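Local coordinates for protein ATP-dependent DNA helicase (Mycobacterium smegmatis, PDB 5V9X) that unwinds nucleic acid duplexes, probably RNA:DNA hybrids, in the 3'-to-5' direction, coupling ATP hydrolysis to tracking along single-stranded DNA, at residues A110-R115 / L387-G392; E114-T119 / D370-R375; E192-A197 / G409-G414. All coordinates share one frame; numbering follows the deposited sequence.

Contact 1: A110-R115 / L387-G392; sequences AVDVER and LGIDMG. With ANP (phosphoaminophosphonic acid-adenylate ester), chain C.
D112, on helix 107-116 of the first RecA-like domain, meets the loop 387-392 of the second across the nucleotide cleft of a superfamily 2 helicase. Its CG lies anti to the backbone N (chi1 -161°), which carries the carboxylate to the loop backbone. There OD2 accepts the amide hydrogen of D390, with D390 N to D112 OD2 at 2.8 Å; the donor comes on the syn side, 32° out of the carboxylate plane. The same D112 OD2 lies 3.3 Å from I389 CA, while the I389 side chain itself turns from the helix. The other oxygen, D112 OD1, meets the M391 methyl CE at 3.9 Å.

D390 is held through its backbone amide while its carboxylate is turned to the nucleotide, an orientation set by a CG that stands anti to the backbone N (chi1 174°). G388, in the same loop, runs beside the gamma-phosphate, its CA 3.5 Å from ANP O2G. H418 ND1 is hydrogen-bonded to D390 OD1, and the ribose hydroxyl O3' of ANP donates a hydrogen bond to D390 OD2 at 2.6 Å.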
loop_
_atom_site.group_PDB
_atom_site.type_symbol
_atom_site.label_atom_id
_atom_site.label_comp_id
_atom_site.label_asym_id
_atom_site.label_seq_id
_atom_site.Cartn_x
_atom_site.Cartn_y
_atom_site.Cartn_z
ATOM N N ALA A 110 2.430 -9.270 13.308
ATOM C CA ALA A 110 3.524 -10.101 13.798
ATOM C C ALA A 110 3.312 -10.492 15.254
ATOM O O ALA A 110 3.515 -11.654 15.631
ATOM C CB ALA A 110 4.855 -9.369 13.627
ATOM N N VAL A 111 2.893 -9.537 16.086
ATOM C CA VAL A 111 2.632 -9.831 17.491
ATOM C C VAL A 111 1.383 -10.693 17.637
ATOM O O VAL A 111 1.324 -11.588 18.489
ATOM C CB VAL A 111 2.525 -8.519 18.290
ATOM C CG1 VAL A 111 1.975 -8.773 19.681
ATOM C CG2 VAL A 111 3.885 -7.840 18.370
ATOM N N ASP A 112 0.369 -10.452 16.803
ATOM C CA ASP A 112 -0.850 -11.249 16.893
ATOM C C ASP A 112 -0.604 -12.697 16.488
ATOM O O ASP A 112 -1.227 -13.608 17.046
ATOM C CB ASP A 112 -1.953 -10.633 16.032
ATOM C CG ASP A 112 -3.332 -11.121 16.422
ATOM O OD1 ASP A 112 -3.696 -10.986 17.611
ATOM O OD2 ASP A 112 -4.058 -11.633 15.544
ATOM N N VAL A 113 0.295 -12.932 15.529
ATOM C CA VAL A 113 0.636 -14.302 15.160
ATOM C C VAL A 113 1.342 -15.003 16.313
ATOM O O VAL A 113 1.090 -16.184 16.586
ATOM C CB VAL A 113 1.487 -14.321 13.877
ATOM C CG1 VAL A 113 1.984 -15.726 13.591
ATOM C CG2 VAL A 113 0.683 -13.808 12.700
ATOM N N GLU A 114 2.235 -14.292 17.011
ATOM C CA GLU A 114 2.932 -14.899 18.140
ATOM C C GLU A 114 1.953 -15.345 19.212
ATOM O O GLU A 114 2.082 -16.443 19.768
ATOM C CB GLU A 114 3.949 -13.925 18.733
ATOM C CG GLU A 114 4.635 -14.479 19.976
ATOM C CD GLU A 114 5.550 -13.484 20.657
ATOM O OE1 GLU A 114 5.285 -12.266 20.571
ATOM O OE2 GLU A 114 6.538 -13.925 21.284
ATOM N N ARG A 115 0.960 -14.507 19.513
ATOM C CA ARG A 115 -0.021 -14.857 20.531
ATOM C C ARG A 115 -0.899 -16.017 20.077
ATOM O O ARG A 115 -1.219 -16.908 20.873
ATOM C CB ARG A 115 -0.872 -13.635 20.870
ATOM C CG ARG A 115 -1.931 -13.892 21.915
ATOM C CD ARG A 115 -2.488 -12.594 22.456
ATOM N NE ARG A 115 -3.418 -12.836 23.554
ATOM C CZ ARG A 115 -3.951 -11.883 24.310
ATOM N NH1 ARG A 115 -3.650 -10.609 24.094
ATOM N NH2 ARG A 115 -4.787 -12.208 25.285
ATOM N N LEU A 387 -4.353 -5.776 8.232
ATOM C CA LEU A 387 -4.088 -7.124 7.754
ATOM C C LEU A 387 -3.962 -8.117 8.899
ATOM O O LEU A 387 -3.436 -7.792 9.968
ATOM C CB LEU A 387 -2.805 -7.150 6.917
ATOM C CG LEU A 387 -2.791 -6.215 5.709
ATOM C CD1 LEU A 387 -1.366 -5.964 5.248
ATOM C CD2 LEU A 387 -3.624 -6.803 4.583
ATOM N N GLY A 388 -4.463 -9.329 8.663
ATOM C CA GLY A 388 -4.059 -10.498 9.418
ATOM C C GLY A 388 -4.609 -10.690 10.814
ATOM O O GLY A 388 -4.903 -11.830 11.191
ATOM N N ILE A 389 -4.743 -9.611 11.592
ATOM C CA ILE A 389 -5.089 -9.741 13.005
ATOM C C ILE A 389 -6.386 -10.523 13.159
ATOM O O ILE A 389 -7.291 -10.441 12.318
ATOM C CB ILE A 389 -5.199 -8.363 13.680
ATOM C CG1 ILE A 389 -6.279 -7.515 13.007
ATOM C CG2 ILE A 389 -3.854 -7.655 13.671
ATOM C CD1 ILE A 389 -6.652 -6.278 13.780
ATOM N N ASP A 390 -6.470 -11.304 14.233
ATOM C CA ASP A 390 -7.596 -12.198 14.495
ATOM C C ASP A 390 -8.209 -11.817 15.841
ATOM O O ASP A 390 -7.974 -12.467 16.863
ATOM C CB ASP A 390 -7.141 -13.654 14.463
ATOM C CG ASP A 390 -8.239 -14.611 14.858
ATOM O OD1 ASP A 390 -9.330 -14.548 14.252
ATOM O OD2 ASP A 390 -8.011 -15.426 15.778
ATOM N N MET A 391 -9.000 -10.749 15.837
ATOM C CA MET A 391 -9.676 -10.261 17.035
ATOM C C MET A 391 -11.094 -10.818 17.025
ATOM O O MET A 391 -11.976 -10.289 16.344
ATOM C CB MET A 391 -9.668 -8.738 17.072
ATOM C CG MET A 391 -8.290 -8.117 16.918
ATOM S SD MET A 391 -7.197 -8.508 18.295
ATOM C CE MET A 391 -5.708 -7.633 17.825
ATOM N N GLY A 392 -11.313 -11.887 17.792
ATOM C CA GLY A 392 -12.601 -12.563 17.813
ATOM C C GLY A 392 -13.742 -11.745 18.380
ATOM O O GLY A 392 -14.898 -12.165 18.258
HETATM P PG ANP C . -6.703 -13.316 7.153
HETATM O O1G ANP C . -7.384 -12.031 7.497
HETATM O O2G ANP C . -5.172 -13.219 7.513
HETATM O O3G ANP C . -6.863 -13.611 5.605
HETATM P PB ANP C . -6.656 -16.016 7.760
HETATM O O1B ANP C . -5.121 -15.889 7.971
HETATM O O2B ANP C . -6.941 -16.468 6.369
HETATM N N3B ANP C . -7.412 -14.554 8.054
HETATM P PA ANP C . -6.721 -17.081 10.256
HETATM O O1A ANP C . -6.464 -15.730 10.816
HETATM O O2A ANP C . -5.493 -17.990 10.250
HETATM O O3A ANP C . -7.230 -17.058 8.755
HETATM O "O5'" ANP C . -7.909 -17.769 11.042
HETATM C "C5'" ANP C . -9.245 -17.204 11.263
HETATM C "C4'" ANP C . -9.757 -17.666 12.605
HETATM O "O4'" ANP C . -10.287 -19.014 12.511
HETATM C "C3'" ANP C . -8.675 -17.746 13.674
HETATM O "O3'" ANP C . -9.270 -17.600 14.954
HETATM C "C2'" ANP C . -8.160 -19.176 13.509
HETATM O "O2'" ANP C . -7.275 -19.596 14.560
HETATM C "C1'" ANP C . -9.481 -19.911 13.264
HETATM N N9 ANP C . -9.391 -21.166 12.511
HETATM C C8 ANP C . -8.322 -21.675 11.820
HETATM N N7 ANP C . -8.564 -22.820 11.227
HETATM C C5 ANP C . -9.881 -23.091 11.563
HETATM C C6 ANP C . -10.739 -24.162 11.248
HETATM N N6 ANP C . -10.379 -25.201 10.492
HETATM N N1 ANP C . -11.998 -24.125 11.745
HETATM C C2 ANP C . -12.363 -23.084 12.499
HETATM N N3 ANP C . -11.641 -22.021 12.862
HETATM C C4 ANP C . -10.403 -22.083 12.356
#

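Contact 2: E114-T119 / D370-R375; sequences ERNLRT and DLKSGR
K372 and N116 make the polar link between the end of helix 361-372 and the last turn of helix 107-116. The ammonium group donates to the amide oxygen, K372 NZ to N116 OD1 being 2.7 Å. The bond uses a lone pair in the carbonyl plane, with a C=O...donor angle of 134°. The lysine reaches this point with its CG anti to the backbone N (chi1 -165°), a bend at chi2 and an extended remainder, a course that brings NZ across the asparagine side chain. K372 NZ is also hydrogen-bonded to the backbone O of D390. On the N116 amide, ND2 adds a weak hydrogen bond to the carboxylate of D390, so that both ends of the group are engaged and its rotation is probably restrained.

Charge is the second element. K372 NZ forms a salt bridge with D112 OD1, its third oxygen partner, all of them at the domain boundary. The R115 guanidinium has a long, weak ion pair with D369, and R115 NE stays 5.7 Å from K372 NZ, a separation that probably softens the repulsion between the like charges.

The remaining contact is packing of a guanidinium face on aliphatic carbons. The extended arginine and the lysine run antiparallel alongside each other. K372 CG covers one face of the guanidinium, over its centre and 3.6 Å above its plane, and K372 CB approaches R115 NH1 at 3.7 Å. A flat cation thus rests on methylene groups, with the lysine charge carried beyond it.

Together these side chains bridge the two RecA-like domains along the outer margin of the ATP cleft, as expected for a superfamily 2 helicase closed on its nucleotide.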
loop_
_atom_site.group_PDB
_atom_site.type_symbol
_atom_site.label_atom_id
_atom_site.label_comp_id
_atom_site.label_asym_id
_atom_site.label_seq_id
_atom_site.Cartn_x
_atom_site.Cartn_y
_atom_site.Cartn_z
ATOM N N GLU A 114 2.235 -14.292 17.011
ATOM C CA GLU A 114 2.932 -14.899 18.140
ATOM C C GLU A 114 1.953 -15.345 19.212
ATOM O O GLU A 114 2.082 -16.443 19.768
ATOM C CB GLU A 114 3.949 -13.925 18.733
ATOM C CG GLU A 114 4.635 -14.479 19.976
ATOM C CD GLU A 114 5.550 -13.484 20.657
ATOM O OE1 GLU A 114 5.285 -12.266 20.571
ATOM O OE2 GLU A 114 6.538 -13.925 21.284
ATOM N N ARG A 115 0.960 -14.507 19.513
ATOM C CA ARG A 115 -0.021 -14.857 20.531
ATOM C C ARG A 115 -0.899 -16.017 20.077
ATOM O O ARG A 115 -1.219 -16.908 20.873
ATOM C CB ARG A 115 -0.872 -13.635 20.870
ATOM C CG ARG A 115 -1.931 -13.892 21.915
ATOM C CD ARG A 115 -2.488 -12.594 22.456
ATOM N NE ARG A 115 -3.418 -12.836 23.554
ATOM C CZ ARG A 115 -3.951 -11.883 24.310
ATOM N NH1 ARG A 115 -3.650 -10.609 24.094
ATOM N NH2 ARG A 115 -4.787 -12.208 25.285
ATOM N N ASN A 116 -1.289 -16.030 18.801
ATOM C CA ASN A 116 -2.182 -17.065 18.294
ATOM C C ASN A 116 -1.488 -18.402 18.078
ATOM O O ASN A 116 -2.171 -19.429 17.991
ATOM C CB ASN A 116 -2.833 -16.609 16.989
ATOM C CG ASN A 116 -4.068 -15.764 17.224
ATOM O OD1 ASN A 116 -3.975 -14.571 17.508
ATOM N ND2 ASN A 116 -5.240 -16.384 17.110
ATOM N N LEU A 117 -0.158 -18.424 17.979
ATOM C CA LEU A 117 0.542 -19.700 17.897
ATOM C C LEU A 117 0.565 -20.435 19.228
ATOM O O LEU A 117 0.965 -21.604 19.267
ATOM C CB LEU A 117 1.973 -19.495 17.398
ATOM C CG LEU A 117 2.152 -19.186 15.913
ATOM C CD1 LEU A 117 3.610 -18.889 15.617
ATOM C CD2 LEU A 117 1.650 -20.338 15.055
ATOM N N ARG A 118 0.149 -19.781 20.314
ATOM C CA ARG A 118 0.112 -20.457 21.604
ATOM C C ARG A 118 -0.976 -21.524 21.643
ATOM O O ARG A 118 -0.808 -22.549 22.311
ATOM C CB ARG A 118 -0.087 -19.435 22.721
ATOM C CG ARG A 118 1.049 -18.430 22.835
ATOM C CD ARG A 118 0.922 -17.588 24.092
ATOM N NE ARG A 118 2.228 -17.181 24.611
ATOM C CZ ARG A 118 2.812 -16.016 24.348
ATOM N NH1 ARG A 118 2.208 -15.124 23.571
ATOM N NH2 ARG A 118 4.001 -15.741 24.866
ATOM N N THR A 119 -2.080 -21.316 20.928
ATOM C CA THR A 119 -3.146 -22.316 20.915
ATOM C C THR A 119 -2.696 -23.650 20.329
ATOM O O THR A 119 -2.926 -24.685 20.979
ATOM C CB THR A 119 -4.374 -21.759 20.185
ATOM O OG1 THR A 119 -4.851 -20.596 20.871
ATOM C CG2 THR A 119 -5.484 -22.801 20.129
ATOM N N ASP A 370 -6.246 -5.091 24.934
ATOM C CA ASP A 370 -7.626 -4.818 25.318
ATOM C C ASP A 370 -8.603 -5.059 24.173
ATOM O O ASP A 370 -9.787 -5.307 24.427
ATOM C CB ASP A 370 -7.757 -3.385 25.833
ATOM C CG ASP A 370 -7.065 -3.183 27.165
ATOM O OD1 ASP A 370 -6.769 -4.193 27.837
ATOM O OD2 ASP A 370 -6.820 -2.017 27.542
ATOM N N LEU A 371 -8.136 -4.988 22.924
ATOM C CA LEU A 371 -8.974 -5.363 21.792
ATOM C C LEU A 371 -9.088 -6.876 21.670
ATOM O O LEU A 371 -10.167 -7.400 21.369
ATOM C CB LEU A 371 -8.410 -4.769 20.501
ATOM C CG LEU A 371 -9.197 -4.992 19.209
ATOM C CD1 LEU A 371 -10.567 -4.340 19.298
ATOM C CD2 LEU A 371 -8.422 -4.453 18.020
ATOM N N LYS A 372 -7.979 -7.588 21.897
ATOM C CA LYS A 372 -7.993 -9.045 21.847
ATOM C C LYS A 372 -8.988 -9.632 22.841
ATOM O O LYS A 372 -9.609 -10.665 22.562
ATOM C CB LYS A 372 -6.585 -9.583 22.116
ATOM C CG LYS A 372 -6.372 -11.042 21.742
ATOM C CD LYS A 372 -6.382 -11.228 20.234
ATOM C CE LYS A 372 -5.850 -12.591 19.829
ATOM N NZ LYS A 372 -5.718 -12.708 18.350
ATOM N N SER A 373 -9.166 -8.986 23.992
ATOM C CA SER A 373 -10.054 -9.476 25.037
ATOM C C SER A 373 -11.441 -8.845 24.989
ATOM O O SER A 373 -12.299 -9.207 25.801
ATOM C CB SER A 373 -9.427 -9.230 26.413
ATOM O OG SER A 373 -9.242 -7.845 26.645
ATOM N N GLY A 374 -11.686 -7.920 24.066
ATOM C CA GLY A 374 -12.966 -7.252 23.994
ATOM C C GLY A 374 -13.184 -6.167 25.024
ATOM O O GLY A 374 -14.245 -5.530 25.006
ATOM N N ARG A 375 -12.221 -5.940 25.925
ATOM C CA ARG A 375 -12.342 -4.855 26.895
ATOM C C ARG A 375 -12.518 -3.510 26.201
ATOM O O ARG A 375 -13.245 -2.638 26.692
ATOM C CB ARG A 375 -11.111 -4.819 27.801
ATOM C CG ARG A 375 -10.959 -6.014 28.722
ATOM C CD ARG A 375 -11.660 -5.781 30.047
ATOM N NE ARG A 375 -11.465 -6.899 30.966
ATOM C CZ ARG A 375 -12.099 -7.029 32.127
ATOM N NH1 ARG A 375 -12.971 -6.109 32.516
ATOM N NH2 ARG A 375 -11.862 -8.082 32.898
#

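Contact 3: E192-A197 / G409-G414; sequences EVHAVA and GLQRVG
The carboxamide of Q411 lies against H194 and E192 of the DEVH sequence, the DEAD/DEAH-box motif (motif II) of the first RecA-like domain. Q411 itself opens the QRVGRAGH sequence, helicase motif VI, on helix 406-413 of the second. From CB the chain leaves with CG anti to the carbonyl carbon (chi1 -70°) and bends at chi2, which points the amide at motif II. CG lies 4.0 Å from H194 NE2. Next, CD is 3.9 Å from E192 OE1 and about as far from H194 CE1. The oxygen Q411 OE1 comes no nearer to E192 OE1 than 3.9 Å. At the tip, Q411 NE2 approaches H194 CE1 at 3.3 Å, obliquely to the imidazole, and E192 OE1 at 3.4 Å.

The flat groups are turned very differently. The amide lies within 10° of parallel to the imidazole but stands almost perpendicular, 89°, to the carboxylate. E192 OE1 itself sits at the edge of the H194 ring, in its plane.

E192 belongs to the ANP pocket and lies close to the bound magnesium ion. A hydrogen bond from Q411 NE2 to T228 probably keeps the amide in a fixed orientation beside glutamate and imidazole, joining motif II to motif VI in the closed enzyme.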
loop_
_atom_site.group_PDB
_atom_site.type_symbol
_atom_site.label_atom_id
_atom_site.label_comp_id
_atom_site.label_asym_id
_atom_site.label_seq_id
_atom_site.Cartn_x
_atom_site.Cartn_y
_atom_site.Cartn_z
ATOM N N GLU A 192 0.435 -12.072 3.864
ATOM C CA GLU A 192 -0.062 -10.878 3.181
ATOM C C GLU A 192 0.886 -10.460 2.059
ATOM O O GLU A 192 1.298 -9.303 1.952
ATOM C CB GLU A 192 -0.286 -9.733 4.172
ATOM C CG GLU A 192 -1.069 -10.125 5.416
ATOM C CD GLU A 192 -2.458 -10.650 5.105
ATOM O OE1 GLU A 192 -3.004 -10.319 4.028
ATOM O OE2 GLU A 192 -3.008 -11.399 5.943
ATOM N N VAL A 193 1.227 -11.430 1.207
ATOM C CA VAL A 193 2.242 -11.217 0.181
ATOM C C VAL A 193 1.813 -10.170 -0.843
ATOM O O VAL A 193 2.667 -9.561 -1.499
ATOM C CB VAL A 193 2.580 -12.566 -0.487
ATOM C CG1 VAL A 193 1.365 -13.128 -1.206
ATOM C CG2 VAL A 193 3.768 -12.430 -1.431
ATOM N N HIS A 194 0.508 -9.926 -0.989
ATOM C CA HIS A 194 0.047 -8.910 -1.927
ATOM C C HIS A 194 0.455 -7.507 -1.494
ATOM O O HIS A 194 0.582 -6.616 -2.339
ATOM C CB HIS A 194 -1.470 -8.971 -2.060
ATOM C CG HIS A 194 -2.185 -8.386 -0.886
ATOM N ND1 HIS A 194 -2.240 -9.017 0.338
ATOM C CD2 HIS A 194 -2.845 -7.214 -0.736
ATOM C CE1 HIS A 194 -2.918 -8.266 1.187
ATOM N NE2 HIS A 194 -3.297 -7.167 0.561
ATOM N N ALA A 195 0.653 -7.289 -0.193
ATOM C CA ALA A 195 0.912 -5.948 0.315
ATOM C C ALA A 195 2.290 -5.420 -0.063
ATOM O O ALA A 195 2.526 -4.213 0.065
ATOM C CB ALA A 195 0.747 -5.925 1.835
ATOM N N VAL A 196 3.199 -6.278 -0.516
ATOM C CA VAL A 196 4.540 -5.856 -0.905
ATOM C C VAL A 196 4.895 -6.246 -2.332
ATOM O O VAL A 196 5.918 -5.769 -2.848
ATOM C CB VAL A 196 5.609 -6.406 0.065
ATOM C CG1 VAL A 196 5.377 -5.888 1.475
ATOM C CG2 VAL A 196 5.612 -7.928 0.043
ATOM N N ALA A 197 4.084 -7.076 -2.992
ATOM C CA ALA A 197 4.478 -7.653 -4.273
ATOM C C ALA A 197 4.779 -6.580 -5.313
ATOM O O ALA A 197 5.721 -6.722 -6.102
ATOM C CB ALA A 197 3.383 -8.593 -4.779
ATOM N N GLY A 409 -10.013 -2.480 1.218
ATOM C CA GLY A 409 -11.354 -2.532 1.780
ATOM C C GLY A 409 -11.783 -3.943 2.134
ATOM O O GLY A 409 -12.464 -4.162 3.139
ATOM N N LEU A 410 -11.390 -4.922 1.315
ATOM C CA LEU A 410 -11.663 -6.318 1.634
ATOM C C LEU A 410 -10.815 -6.801 2.802
ATOM O O LEU A 410 -11.264 -7.646 3.585
ATOM C CB LEU A 410 -11.417 -7.196 0.407
ATOM C CG LEU A 410 -12.463 -7.143 -0.706
ATOM C CD1 LEU A 410 -11.949 -7.843 -1.949
ATOM C CD2 LEU A 410 -13.762 -7.774 -0.234
ATOM N N GLN A 411 -9.591 -6.290 2.928
ATOM C CA GLN A 411 -8.743 -6.679 4.048
ATOM C C GLN A 411 -9.188 -6.010 5.344
ATOM O O GLN A 411 -9.215 -6.653 6.400
ATOM C CB GLN A 411 -7.284 -6.340 3.738
ATOM C CG GLN A 411 -6.664 -7.205 2.649
ATOM C CD GLN A 411 -6.369 -8.622 3.115
ATOM O OE1 GLN A 411 -6.658 -8.991 4.257
ATOM N NE2 GLN A 411 -5.787 -9.424 2.230
ATOM N N ARG A 412 -9.555 -4.730 5.276
ATOM C CA ARG A 412 -9.967 -4.005 6.473
ATOM C C ARG A 412 -11.271 -4.564 7.034
ATOM O O ARG A 412 -11.350 -4.925 8.212
ATOM C CB ARG A 412 -10.099 -2.511 6.160
ATOM C CG ARG A 412 -8.763 -1.821 5.934
ATOM C CD ARG A 412 -8.920 -0.328 5.716
ATOM N NE ARG A 412 -7.657 0.290 5.326
ATOM C CZ ARG A 412 -7.493 1.591 5.109
ATOM N NH1 ARG A 412 -8.515 2.424 5.249
ATOM N NH2 ARG A 412 -6.304 2.060 4.753
ATOM N N VAL A 413 -12.310 -4.642 6.198
ATOM C CA VAL A 413 -13.589 -5.184 6.652
ATOM C C VAL A 413 -13.428 -6.625 7.117
ATOM O O VAL A 413 -14.168 -7.091 7.994
ATOM C CB VAL A 413 -14.647 -5.056 5.536
ATOM C CG1 VAL A 413 -15.949 -5.745 5.931
ATOM C CG2 VAL A 413 -14.902 -3.587 5.215
ATOM N N GLY A 414 -12.445 -7.343 6.570
ATOM C CA GLY A 414 -12.195 -8.714 6.981
ATOM C C GLY A 414 -11.852 -8.874 8.449
ATOM O O GLY A 414 -12.002 -9.975 8.989
#

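From the N terminus, helix 107-116 follows strand 100-103 of the first seven-stranded sheet. It supplies the first segment of contact 1 and begins that of contact 2, which runs on into helix 118-130; the two share E114 and R115. Contact 2 closes a loop of about 250 residues at the end of helix 361-372. Contact 1 closes a slightly longer one at the loop before strand 394-400, so contact 2 nearly nests within it apart from the shared stretch. Contact 3 starts later, beyond strand 187-191, and ends at helix 406-413, crossing both. Contacts 1 and 2 touch through K372, while L387 packs against contact 3. All three join the first parallel sheet domain to the second.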